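PDB 1R0K: 1-deoxy-D-xylulose 5-phosphate reductoisomerase from Zymomonas mobilis, which catalyses the NADPH-dependent rearrangement and reduction of 1-deoxy-D-xylulose 5-phosphate to 2-C-methyl-D-erythritol 4-phosphate, requiring a divalent metal ion for activity. Local coordinates for residues P4-V9 against M92-T97; Y31-L36 against T52-A57; R170-A175 against E237-P242. One frame throughout, in Å; residues are numbered along the deposited sequence.

Contact 1: P4-V9 against M92-T97; sequences PRTVTV and MGADWT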
loop_
_atom_site.group_PDB
_atom_site.type_symbol
_atom_site.label_atom_id
_atom_site.label_comp_id
_atom_site.label_asym_id
_atom_site.label_seq_id
_atom_site.Cartn_x
_atom_site.Cartn_y
_atom_site.Cartn_z
ATOM N N PRO B 4 -24.893 13.920 13.986
ATOM C CA PRO B 4 -23.578 14.508 13.703
ATOM C C PRO B 4 -22.492 14.016 14.656
ATOM O O PRO B 4 -22.736 13.840 15.849
ATOM C CB PRO B 4 -23.825 16.008 13.862
ATOM C CG PRO B 4 -25.280 16.153 13.542
ATOM C CD PRO B 4 -25.883 14.975 14.257
ATOM N N ARG B 5 -21.296 13.797 14.123
ATOM C CA ARG B 5 -20.177 13.350 14.938
ATOM C C ARG B 5 -19.514 14.608 15.494
ATOM O O ARG B 5 -19.231 15.545 14.745
ATOM C CB ARG B 5 -19.184 12.567 14.082
ATOM C CG ARG B 5 -18.063 11.927 14.875
ATOM C CD ARG B 5 -17.031 11.293 13.954
ATOM N NE ARG B 5 -16.060 10.504 14.702
ATOM C CZ ARG B 5 -14.952 9.991 14.180
ATOM N NH1 ARG B 5 -14.668 10.187 12.900
ATOM N NH2 ARG B 5 -14.133 9.278 14.940
ATOM N N THR B 6 -19.270 14.632 16.800
ATOM C CA THR B 6 -18.659 15.793 17.438
ATOM C C THR B 6 -17.139 15.835 17.271
ATOM O O THR B 6 -16.455 14.822 17.437
ATOM C CB THR B 6 -19.002 15.842 18.942
ATOM O OG1 THR B 6 -18.599 14.618 19.574
ATOM C CG2 THR B 6 -20.502 16.029 19.131
ATOM N N VAL B 7 -16.621 17.015 16.949
ATOM C CA VAL B 7 -15.190 17.185 16.744
ATOM C C VAL B 7 -14.599 18.401 17.448
ATOM O O VAL B 7 -15.243 19.448 17.579
ATOM C CB VAL B 7 -14.854 17.306 15.244
ATOM C CG1 VAL B 7 -15.327 16.073 14.502
ATOM C CG2 VAL B 7 -15.503 18.555 14.660
ATOM N N THR B 8 -13.363 18.245 17.904
ATOM C CA THR B 8 -12.637 19.318 18.560
ATOM C C THR B 8 -11.272 19.418 17.906
ATOM O O THR B 8 -10.621 18.403 17.645
ATOM C CB THR B 8 -12.469 19.058 20.070
ATOM O OG1 THR B 8 -13.687 19.386 20.746
ATOM C CG2 THR B 8 -11.334 19.895 20.641
ATOM N N VAL B 9 -10.853 20.643 17.622
ATOM C CA VAL B 9 -9.560 20.862 17.003
ATOM C C VAL B 9 -8.679 21.687 17.932
ATOM O O VAL B 9 -8.936 22.869 18.169
ATOM C CB VAL B 9 -9.697 21.594 15.659
ATOM C CG1 VAL B 9 -8.330 21.704 14.982
ATOM C CG2 VAL B 9 -10.682 20.858 14.768
ATOM N N MET B 92 -14.169 18.288 26.762
ATOM C CA MET B 92 -15.578 18.559 26.506
ATOM C C MET B 92 -16.348 17.378 25.910
ATOM O O MET B 92 -17.571 17.431 25.788
ATOM C CB MET B 92 -15.725 19.810 25.634
ATOM C CG MET B 92 -15.367 21.093 26.380
ATOM S SD MET B 92 -15.626 22.592 25.419
ATOM C CE MET B 92 -17.431 22.763 25.550
ATOM N N GLY B 93 -15.638 16.317 25.534
ATOM C CA GLY B 93 -16.307 15.132 25.020
ATOM C C GLY B 93 -16.385 14.841 23.530
ATOM O O GLY B 93 -17.121 13.939 23.126
ATOM N N ALA B 94 -15.637 15.568 22.711
ATOM C CA ALA B 94 -15.666 15.338 21.267
ATOM C C ALA B 94 -15.327 13.892 20.925
ATOM O O ALA B 94 -14.394 13.319 21.488
ATOM C CB ALA B 94 -14.692 16.267 20.579
ATOM N N ASP B 95 -16.077 13.298 20.001
ATOM C CA ASP B 95 -15.799 11.920 19.616
ATOM C C ASP B 95 -14.496 11.879 18.826
ATOM O O ASP B 95 -13.772 10.885 18.852
ATOM C CB ASP B 95 -16.930 11.348 18.759
ATOM C CG ASP B 95 -16.742 9.865 18.467
ATOM O OD1 ASP B 95 -16.805 9.055 19.423
ATOM O OD2 ASP B 95 -16.523 9.505 17.287
ATOM N N TRP B 96 -14.196 12.970 18.130
ATOM C CA TRP B 96 -12.983 13.044 17.331
ATOM C C TRP B 96 -12.231 14.309 17.704
ATOM O O TRP B 96 -12.785 15.407 17.648
ATOM C CB TRP B 96 -13.324 13.074 15.845
ATOM C CG TRP B 96 -12.137 12.931 14.950
ATOM C CD1 TRP B 96 -11.550 11.766 14.550
ATOM C CD2 TRP B 96 -11.405 13.989 14.316
ATOM N NE1 TRP B 96 -10.502 12.030 13.699
ATOM C CE2 TRP B 96 -10.390 13.385 13.539
ATOM C CE3 TRP B 96 -11.510 15.388 14.327
ATOM C CZ2 TRP B 96 -9.482 14.133 12.777
ATOM C CZ3 TRP B 96 -10.607 16.135 13.571
ATOM C CH2 TRP B 96 -9.606 15.504 12.805
ATOM N N THR B 97 -10.966 14.149 18.080
ATOM C CA THR B 97 -10.138 15.277 18.483
ATOM C C THR B 97 -8.850 15.372 17.691
ATOM O O THR B 97 -8.070 14.424 17.644
ATOM C CB THR B 97 -9.732 15.186 19.975
ATOM O OG1 THR B 97 -10.903 15.186 20.795
ATOM C CG2 THR B 97 -8.837 16.371 20.363
HETATM O O HOH W 1 -19.901 14.193 21.962
HETATM O O HOH W 2 -13.603 18.142 23.118
#

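Contact 2: Y31-L36 against T52-A57; sequences YQVIAL and TNAKRA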
loop_
_atom_site.group_PDB
_atom_site.type_symbol
_atom_site.label_atom_id
_atom_site.label_comp_id
_atom_site.label_asym_id
_atom_site.label_seq_id
_atom_site.Cartn_x
_atom_site.Cartn_y
_atom_site.Cartn_z
ATOM N N TYR B 31 -20.332 16.676 10.740
ATOM C CA TYR B 31 -19.581 17.030 11.935
ATOM C C TYR B 31 -20.095 18.236 12.699
ATOM O O TYR B 31 -20.477 19.245 12.110
ATOM C CB TYR B 31 -18.118 17.281 11.566
ATOM C CG TYR B 31 -17.483 16.122 10.845
ATOM C CD1 TYR B 31 -17.157 16.213 9.493
ATOM C CD2 TYR B 31 -17.239 14.920 11.505
ATOM C CE1 TYR B 31 -16.606 15.133 8.812
ATOM C CE2 TYR B 31 -16.686 13.833 10.834
ATOM C CZ TYR B 31 -16.373 13.945 9.488
ATOM O OH TYR B 31 -15.836 12.866 8.821
ATOM N N GLN B 32 -20.073 18.119 14.023
ATOM C CA GLN B 32 -20.497 19.183 14.923
ATOM C C GLN B 32 -19.279 19.622 15.734
ATOM O O GLN B 32 -18.736 18.854 16.528
ATOM C CB GLN B 32 -21.594 18.680 15.860
ATOM C CG GLN B 32 -21.778 19.538 17.101
ATOM C CD GLN B 32 -23.023 19.174 17.882
ATOM O OE1 GLN B 32 -23.285 17.997 18.151
ATOM N NE2 GLN B 32 -23.798 20.185 18.258
ATOM N N VAL B 33 -18.852 20.860 15.527
ATOM C CA VAL B 33 -17.688 21.381 16.223
ATOM C C VAL B 33 -17.961 21.734 17.677
ATOM O O VAL B 33 -18.837 22.543 17.977
ATOM C CB VAL B 33 -17.142 22.625 15.514
ATOM C CG1 VAL B 33 -15.935 23.164 16.261
ATOM C CG2 VAL B 33 -16.766 22.276 14.085
ATOM N N ILE B 34 -17.201 21.122 18.578
ATOM C CA ILE B 34 -17.339 21.394 19.997
ATOM C C ILE B 34 -16.410 22.549 20.352
ATOM O O ILE B 34 -16.853 23.682 20.526
ATOM C CB ILE B 34 -16.965 20.158 20.851
ATOM C CG1 ILE B 34 -17.871 18.978 20.489
ATOM C CG2 ILE B 34 -17.112 20.483 22.336
ATOM C CD1 ILE B 34 -19.347 19.240 20.710
ATOM N N ALA B 35 -15.116 22.271 20.444
ATOM C CA ALA B 35 -14.164 23.318 20.779
ATOM C C ALA B 35 -13.080 23.507 19.735
ATOM O O ALA B 35 -12.689 22.570 19.039
ATOM C CB ALA B 35 -13.526 23.028 22.127
ATOM N N LEU B 36 -12.615 24.744 19.621
ATOM C CA LEU B 36 -11.527 25.088 18.721
ATOM C C LEU B 36 -10.577 25.885 19.595
ATOM O O LEU B 36 -11.020 26.674 20.427
ATOM C CB LEU B 36 -12.008 25.967 17.564
ATOM C CG LEU B 36 -12.997 25.388 16.553
ATOM C CD1 LEU B 36 -13.189 26.408 15.435
ATOM C CD2 LEU B 36 -12.477 24.064 15.984
ATOM N N THR B 52 -18.250 27.655 12.109
ATOM C CA THR B 52 -18.653 26.300 12.475
ATOM C C THR B 52 -19.628 26.238 13.640
ATOM O O THR B 52 -19.997 25.150 14.083
ATOM C CB THR B 52 -17.430 25.446 12.832
ATOM O OG1 THR B 52 -16.787 25.995 13.989
ATOM C CG2 THR B 52 -16.444 25.428 11.666
ATOM N N ASN B 53 -20.042 27.399 14.134
ATOM C CA ASN B 53 -20.981 27.452 15.249
ATOM C C ASN B 53 -20.426 26.613 16.399
ATOM O O ASN B 53 -21.153 25.845 17.033
ATOM C CB ASN B 53 -22.340 26.899 14.808
ATOM C CG ASN B 53 -23.429 27.131 15.836
ATOM O OD1 ASN B 53 -24.499 26.527 15.767
ATOM N ND2 ASN B 53 -23.166 28.014 16.793
ATOM N N ALA B 54 -19.130 26.759 16.650
ATOM C CA ALA B 54 -18.464 26.018 17.715
ATOM C C ALA B 54 -19.061 26.388 19.063
ATOM O O ALA B 54 -19.545 27.504 19.253
ATOM C CB ALA B 54 -16.968 26.314 17.704
ATOM N N LYS B 55 -19.024 25.449 20.002
ATOM C CA LYS B 55 -19.566 25.698 21.329
ATOM C C LYS B 55 -18.605 26.536 22.158
ATOM O O LYS B 55 -19.022 27.328 22.998
ATOM C CB LYS B 55 -19.851 24.376 22.046
ATOM C CG LYS B 55 -20.435 24.559 23.436
ATOM C CD LYS B 55 -20.724 23.230 24.107
ATOM C CE LYS B 55 -21.239 23.438 25.526
ATOM N NZ LYS B 55 -21.495 22.145 26.220
ATOM N N ARG B 56 -17.313 26.375 21.912
ATOM C CA ARG B 56 -16.323 27.127 22.667
ATOM C C ARG B 56 -15.047 27.353 21.876
ATOM O O ARG B 56 -14.650 26.513 21.072
ATOM C CB ARG B 56 -15.995 26.383 23.963
ATOM C CG ARG B 56 -14.989 27.094 24.857
ATOM C CD ARG B 56 -14.713 26.276 26.107
ATOM N NE ARG B 56 -15.945 25.945 26.814
ATOM C CZ ARG B 56 -16.003 25.177 27.896
ATOM N NH1 ARG B 56 -14.892 24.659 28.406
ATOM N NH2 ARG B 56 -17.176 24.919 28.462
ATOM N N ALA B 57 -14.415 28.497 22.111
ATOM C CA ALA B 57 -13.160 28.852 21.462
ATOM C C ALA B 57 -12.180 29.218 22.567
ATOM O O ALA B 57 -12.497 30.010 23.455
ATOM C CB ALA B 57 -13.362 30.035 20.527
HETATM O O HOH W 3 -20.076 22.547 13.714
#

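Contact 3: R170-A175 against E237-P242; sequences RIIITA and EILVHP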
loop_
_atom_site.group_PDB
_atom_site.type_symbol
_atom_site.label_atom_id
_atom_site.label_comp_id
_atom_site.label_asym_id
_atom_site.label_seq_id
_atom_site.Cartn_x
_atom_site.Cartn_y
_atom_site.Cartn_z
ATOM N N ARG B 170 9.526 -5.535 8.222
ATOM C CA ARG B 170 10.218 -4.262 8.376
ATOM C C ARG B 170 9.320 -3.081 8.029
ATOM O O ARG B 170 8.382 -3.207 7.244
ATOM C CB ARG B 170 11.477 -4.208 7.496
ATOM C CG ARG B 170 11.216 -4.319 6.005
ATOM C CD ARG B 170 12.425 -3.888 5.147
ATOM N NE ARG B 170 12.214 -4.279 3.758
ATOM C CZ ARG B 170 12.923 -3.855 2.714
ATOM N NH1 ARG B 170 13.923 -2.995 2.864
ATOM N NH2 ARG B 170 12.626 -4.308 1.507
ATOM N N ILE B 171 9.596 -1.944 8.658
ATOM C CA ILE B 171 8.871 -0.709 8.392
ATOM C C ILE B 171 9.926 0.228 7.812
ATOM O O ILE B 171 10.978 0.452 8.417
ATOM C CB ILE B 171 8.275 -0.082 9.676
ATOM C CG1 ILE B 171 7.070 -0.902 10.143
ATOM C CG2 ILE B 171 7.881 1.372 9.417
ATOM C CD1 ILE B 171 6.355 -0.325 11.354
ATOM N N ILE B 172 9.644 0.755 6.629
ATOM C CA ILE B 172 10.571 1.645 5.955
ATOM C C ILE B 172 10.074 3.077 6.041
ATOM O O ILE B 172 9.039 3.418 5.477
ATOM C CB ILE B 172 10.712 1.273 4.472
ATOM C CG1 ILE B 172 11.065 -0.208 4.338
ATOM C CG2 ILE B 172 11.776 2.146 3.813
ATOM C CD1 ILE B 172 11.016 -0.705 2.909
ATOM N N ILE B 173 10.802 3.906 6.776
ATOM C CA ILE B 173 10.438 5.302 6.893
ATOM C C ILE B 173 11.202 6.011 5.783
ATOM O O ILE B 173 12.431 6.050 5.789
ATOM C CB ILE B 173 10.858 5.892 8.250
ATOM C CG1 ILE B 173 10.241 5.079 9.387
ATOM C CG2 ILE B 173 10.420 7.348 8.339
ATOM C CD1 ILE B 173 10.668 5.548 10.763
ATOM N N THR B 174 10.477 6.541 4.809
ATOM C CA THR B 174 11.126 7.250 3.718
ATOM C C THR B 174 11.553 8.625 4.209
ATOM O O THR B 174 10.935 9.188 5.113
ATOM C CB THR B 174 10.198 7.380 2.504
ATOM O OG1 THR B 174 8.916 7.865 2.926
ATOM C CG2 THR B 174 10.040 6.022 1.826
ATOM N N ALA B 175 12.621 9.153 3.617
ATOM C CA ALA B 175 13.159 10.446 4.009
ATOM C C ALA B 175 13.657 11.184 2.780
ATOM O O ALA B 175 14.341 10.597 1.946
ATOM C CB ALA B 175 14.320 10.255 4.994
ATOM N N GLU B 237 13.756 0.800 9.204
ATOM C CA GLU B 237 14.747 1.188 8.220
ATOM C C GLU B 237 14.408 2.578 7.723
ATOM O O GLU B 237 13.237 2.913 7.553
ATOM C CB GLU B 237 14.729 0.240 7.024
ATOM C CG GLU B 237 15.502 -1.045 7.208
ATOM C CD GLU B 237 15.336 -1.971 6.025
ATOM O OE1 GLU B 237 15.116 -1.465 4.901
ATOM O OE2 GLU B 237 15.440 -3.202 6.218
ATOM N N ILE B 238 15.430 3.390 7.502
ATOM C CA ILE B 238 15.206 4.719 6.966
ATOM C C ILE B 238 15.714 4.626 5.536
ATOM O O ILE B 238 16.811 4.122 5.292
ATOM C CB ILE B 238 15.992 5.794 7.741
ATOM C CG1 ILE B 238 15.480 5.860 9.183
ATOM C CG2 ILE B 238 15.848 7.156 7.048
ATOM C CD1 ILE B 238 16.264 6.820 10.061
ATOM N N LEU B 239 14.897 5.070 4.590
ATOM C CA LEU B 239 15.273 5.025 3.185
ATOM C C LEU B 239 15.180 6.421 2.591
ATOM O O LEU B 239 14.112 7.035 2.609
ATOM C CB LEU B 239 14.348 4.063 2.417
ATOM C CG LEU B 239 14.513 3.966 0.893
ATOM C CD1 LEU B 239 15.873 3.382 0.540
ATOM C CD2 LEU B 239 13.404 3.100 0.306
ATOM N N VAL B 240 16.299 6.930 2.080
ATOM C CA VAL B 240 16.301 8.255 1.474
ATOM C C VAL B 240 15.634 8.152 0.106
ATOM O O VAL B 240 15.988 7.310 -0.716
ATOM C CB VAL B 240 17.734 8.817 1.339
ATOM C CG1 VAL B 240 17.708 10.139 0.585
ATOM C CG2 VAL B 240 18.337 9.025 2.737
ATOM N N HIS B 241 14.651 9.016 -0.106
ATOM C CA HIS B 241 13.855 9.056 -1.327
ATOM C C HIS B 241 13.562 10.541 -1.551
ATOM O O HIS B 241 12.599 11.086 -1.019
ATOM C CB HIS B 241 12.580 8.225 -1.076
ATOM C CG HIS B 241 11.498 8.423 -2.089
ATOM N ND1 HIS B 241 11.723 8.358 -3.448
ATOM C CD2 HIS B 241 10.175 8.666 -1.938
ATOM C CE1 HIS B 241 10.584 8.558 -4.089
ATOM N NE2 HIS B 241 9.630 8.747 -3.195
ATOM N N PRO B 242 14.408 11.218 -2.349
ATOM C CA PRO B 242 14.271 12.650 -2.646
ATOM C C PRO B 242 12.875 13.179 -2.983
ATOM O O PRO B 242 12.428 14.161 -2.393
ATOM C CB PRO B 242 15.261 12.860 -3.789
ATOM C CG PRO B 242 16.339 11.849 -3.484
ATOM C CD PRO B 242 15.510 10.628 -3.131
#

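Contact 1: P4-V9 against M92-T97
At the middle of the parallel sheet in the N-terminal nucleotide-binding domain, V7 of strand 5-10 pairs with W96 of strand 96-99. The backbone of W96 reaches to the two residues flanking V7: its N donates to T6 O at 3.0 Å, and its O accepts from T8 N. Beside this ladder, V7 CG1 rests against W96 CB at 3.8 Å and continues onto CE3 of the indole, an oblique approach between the two side chains. The indole NE1 is hydrogen-bonded to T273 O, while helix 15-25 packs on the same face of the sheet through I24 against V7 and T20 against W96.

In strand order 5-10 is the first strand and 96-99 the fifth, so their pairing joins the two halves of a Rossmann-type sheet, with strands 31-38, 56-59 and 78-81 following in that order on the other side of 5-10.

Earlier in the strand, R5 reaches D95. Its CG is anti to the backbone N (chi1 -173°); the extended chain beyond it carries NE to the anti lone pair of D95 OD2, 2.8 Å away, with the oxygen close to the guanidinium plane. NH2 adds a weak second bond to the same oxygen. The carboxylate is turned 53° from the guanidinium, and W96 CB lies over the centre of one guanidinium face.

T6 holds the loop before strand 96-99: its OG1 accepts D95 N at 2.9 Å and also meets a water that donates to G93 O. On the opposite face of the sheet from V7, T8 OG1 sits 3.3 Å from A94 CB; that hydroxyl is engaged by A35 N and by a second water.

Contact 2: Y31-L36 against T52-A57
The flat I34-A35 and R56-A57 peptides each present a carbonyl oxygen, at the edge of the group, to N-H donors of the other segment. I34 O is shared by two successive amides: R56 N approaches at 3.1 Å, tilted 17° from the carbonyl plane, and K55 N makes a shorter but weak, strongly bent bond. R56 O receives L36 N at 3.1 Å with a similar tilt. K55 CB also touches I34 O. The neighbouring carbonyl, V33 O, faces the same segment and meets A54 CA at 3.5 Å. That two consecutive carbonyls point across goes with the irregular psi of I34, -76°, in a strand that is otherwise extended.

These bonds begin the parallel pairing of strand 31-38 with strand 56-59, and helix 42-51 between them makes a beta-alpha-beta unit. N53, the first residue to leave helical angles after helix 42-51, has positive phi and forms a Schellman motif, after which A54 and K55 bring the chain alongside the first strand.

V33 packs into this turn with both branches. CG2 presses on T52 CB at 3.5 Å, tighter than usual for two carbons, and CG1, anti to the backbone N, touches A54 CB at 3.6 Å. The two side chains V33 and T52 cross at about a right angle. T52 OG1 lies between its backbone N and carbonyl carbon (chi1 63°), where it is hydrogen-bonded to A48 O; L36 CD1 lies 3.9 Å from T52 OG1. L36 and A57, paired on one face of the sheet, pack against L45 of helix 42-51. A water bridges the two backbones, accepting from V33 N at 2.8 Å and donating to T52 O, while the R56 guanidinium turns away to a salt bridge with E78.

Contact 3: R170-A175 against E237-P242
E237 opens the second segment with both its backbone and its carboxylate engaged by the strand 170-175. Its N donates to I171 O at 2.9 Å and its O accepts from I173 N, bracketing I172. Its CG lies anti to the carbonyl carbon (chi1 -82°), and beyond it the chain is extended toward R170. There NH1 of R170 meets OE1 on the syn side at 2.8 Å, lying 19° out of the carboxylate plane, while the oxygen stays almost in the guanidinium plane. I172 CD1 covers the centre of one guanidinium face. The same arginine makes a salt bridge with E251 through NE and reaches L287 O of the second subunit through NH2.

I238 follows on the other face, where its CG2 meets A175 CB at 4.0 Å and its CA approaches I173 O. L239 N then donates to I173 O, and L239 O accepts from A175 N at 2.8 Å. Its side chain lies alongside that of I172, pointing the same way; the CG2 of I172 presses on L239 CB at 3.5 Å, a tight pair, and both residues pack on F289 of the second subunit. V240 pairs with A175 and brings CG1 to 3.7 Å from A175 O. H241 closes the ladder: its N donates to A175 O at 2.6 Å in a nearly straight bond (168°). The imidazole is fixed by D296 O at ND1, by I246 N at NE2 and by a stack with F297.

On the face of I173 and A175 lies helix 216-229, whose K218, predicted to bind the substrate, donates to T174 O. The pairing is a parallel beta-alpha-beta crossover within a mixed four-stranded sheet, with helices on one face and the second subunit against the other.

Contacts 1 and 2 belong to one parallel sheet of seven strands. Strand 5-10, part of contact 1, adjoins strand 31-38 of contact 2, so the two are adjacent pairings in the sheet, with centres 8 Å apart; V7 O meets I34 N at 2.8 Å, a probable hydrogen bond. Along the chain, contact 2 is nested inside the span closed by contact 1. Contact 3 comes later, in a separate mixed sheet on the opposite side of the chain's centre, its centre about 34 Å from contact 1 and 38 Å from contact 2. The first sheet is that of the NADPH-binding domain; the second stands near predicted metal and substrate residues and faces the other subunit.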